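Local coordinates for protein glyceraldehyde-3-phosphate dehydrogenase (Sulfolobus solfataricus, PDB 1B7G) that catalyses the phosphorylating oxidation of glyceraldehyde 3-phosphate in glycolysis, using NADP in marked preference to NAD, at residues 235-238 with 239-243. The protein carries 1 engineered substitution. Sequence-based numbering, arbitrary orientation.
Sequences DILS and VLENT
Ile236 and Leu240, one helical turn apart, run side by side and point the same way, with Ile236 CG2 and Leu240 CD1 meeting at 3.8 Å. Leu240 CG is anti to its carbonyl carbon (chi1 -68°), which carries it back along the helix to within 3.2 Å of Ile236 O. Leu237 and Glu241 form a looser pair: the carboxylate atom OE1 of Glu241, at the end of an extended chain, passes 4.1 Å from CG of Leu237. Val239 turns its CG2 over the preceding turn, 3.3 Å from Ile236 O.

These side chains belong to the last turns of helix 233-241, which packs on the mixed sheet of the C-terminal domain. Leu240 lies against Ile280 and Ile285 and Ile236 against Val287, all on strand 278-288, while Val239 meets Val154 and Thr150, the latter on helix 139-152. Replacing Leu240 by alanine removes CG and both methyls, which is likely to open a gap between Ile236 and the isoleucines of strand 278-288, since CD1 supplies the methyl contact and CG the approach to Ile236 O.

Backbone bonds of the i to i+4 kind join Val239 N to Asp235 O, Leu240 N to Ile236 O and Glu241 N to Leu237 O, the last at 2.9 Å.

At the C-terminal end two side chains join the backbone amides as donors. Asn242 reaches back with ND2 to Ser238 O, 3.0 Å away; the N-H...O angle of 165° makes the bond nearly straight, and the acceptor lies close to the amide plane, 6° out of it. Val239 O receives two donors on opposite faces of its carbonyl plane, the backbone Asn242 N and the hydroxyl of Thr243, whose OG1 stands 2.7 Å from it.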
loop_
_atom_site.group_PDB
_atom_site.type_symbol
_atom_site.label_atom_id
_atom_site.label_comp_id
_atom_site.label_asym_id
_atom_site.label_seq_id
_atom_site.Cartn_x
_atom_site.Cartn_y
_atom_site.Cartn_z
ATOM N N ASP A 235 23.139 -22.281 -14.181
ATOM C CA ASP A 235 23.451 -21.118 -15.023
ATOM C C ASP A 235 22.254 -20.209 -15.248
ATOM O O ASP A 235 22.417 -18.977 -15.222
ATOM C CB ASP A 235 24.064 -21.597 -16.349
ATOM C CG ASP A 235 25.461 -22.168 -16.044
ATOM O OD1 ASP A 235 26.020 -21.808 -14.976
ATOM O OD2 ASP A 235 25.960 -22.952 -16.856
ATOM N N ILE A 236 21.054 -20.776 -15.361
ATOM C CA ILE A 236 19.847 -19.938 -15.522
ATOM C C ILE A 236 19.581 -19.160 -14.239
ATOM O O ILE A 236 19.265 -17.983 -14.189
ATOM C CB ILE A 236 18.634 -20.866 -15.770
ATOM C CG1 ILE A 236 18.812 -21.595 -17.108
ATOM C CG2 ILE A 236 17.319 -20.116 -15.727
ATOM C CD1 ILE A 236 19.079 -20.667 -18.274
ATOM N N LEU A 237 19.729 -19.891 -13.139
ATOM C CA LEU A 237 19.500 -19.391 -11.810
ATOM C C LEU A 237 20.505 -18.297 -11.498
ATOM O O LEU A 237 20.158 -17.241 -10.970
ATOM C CB LEU A 237 19.606 -20.529 -10.771
ATOM C CG LEU A 237 19.422 -20.089 -9.309
ATOM C CD1 LEU A 237 18.069 -19.413 -9.131
ATOM C CD2 LEU A 237 19.555 -21.259 -8.344
ATOM N N SER A 238 21.770 -18.552 -11.895
ATOM C CA SER A 238 22.782 -17.513 -11.625
ATOM C C SER A 238 22.523 -16.259 -12.399
ATOM O O SER A 238 22.663 -15.159 -11.805
ATOM C CB SER A 238 24.189 -18.090 -11.837
ATOM O OG SER A 238 25.069 -17.065 -12.237
ATOM N N VAL A 239 22.041 -16.252 -13.655
ATOM C CA VAL A 239 21.797 -14.951 -14.268
ATOM C C VAL A 239 20.554 -14.319 -13.635
ATOM O O VAL A 239 20.487 -13.108 -13.430
ATOM C CB VAL A 239 21.624 -14.862 -15.779
ATOM C CG1 VAL A 239 22.941 -15.019 -16.516
ATOM C CG2 VAL A 239 20.600 -15.844 -16.335
ATOM N N LEU A 240 19.553 -15.155 -13.359
ATOM C CA LEU A 240 18.298 -14.604 -12.816
ATOM C C LEU A 240 18.523 -13.997 -11.453
ATOM O O LEU A 240 17.832 -13.052 -11.087
ATOM C CB LEU A 240 17.190 -15.691 -12.807
ATOM C CG LEU A 240 16.711 -16.128 -14.170
ATOM C CD1 LEU A 240 15.586 -17.186 -14.098
ATOM C CD2 LEU A 240 16.243 -14.959 -15.027
ATOM N N GLU A 241 19.493 -14.483 -10.688
ATOM C CA GLU A 241 19.840 -13.989 -9.386
ATOM C C GLU A 241 20.756 -12.776 -9.372
ATOM O O GLU A 241 20.934 -12.166 -8.322
ATOM C CB GLU A 241 20.532 -15.116 -8.571
ATOM C CG GLU A 241 20.470 -14.884 -7.074
ATOM C CD GLU A 241 20.980 -16.081 -6.277
ATOM O OE1 GLU A 241 21.022 -17.187 -6.860
ATOM O OE2 GLU A 241 21.313 -15.901 -5.075
ATOM N N ASN A 242 21.253 -12.324 -10.516
ATOM C CA ASN A 242 22.222 -11.238 -10.601
ATOM C C ASN A 242 21.903 -10.215 -11.658
ATOM O O ASN A 242 22.775 -9.712 -12.394
ATOM C CB ASN A 242 23.595 -11.887 -10.936
ATOM C CG ASN A 242 24.150 -12.530 -9.679
ATOM O OD1 ASN A 242 24.564 -11.764 -8.804
ATOM N ND2 ASN A 242 24.077 -13.858 -9.565
ATOM N N THR A 243 20.626 -9.863 -11.793
ATOM C CA THR A 243 20.241 -8.887 -12.826
ATOM C C THR A 243 19.290 -7.880 -12.234
ATOM O O THR A 243 18.116 -8.214 -11.893
ATOM C CB THR A 243 19.549 -9.590 -14.017
ATOM O OG1 THR A 243 20.345 -10.653 -14.522
ATOM C CG2 THR A 243 19.171 -8.644 -15.132
#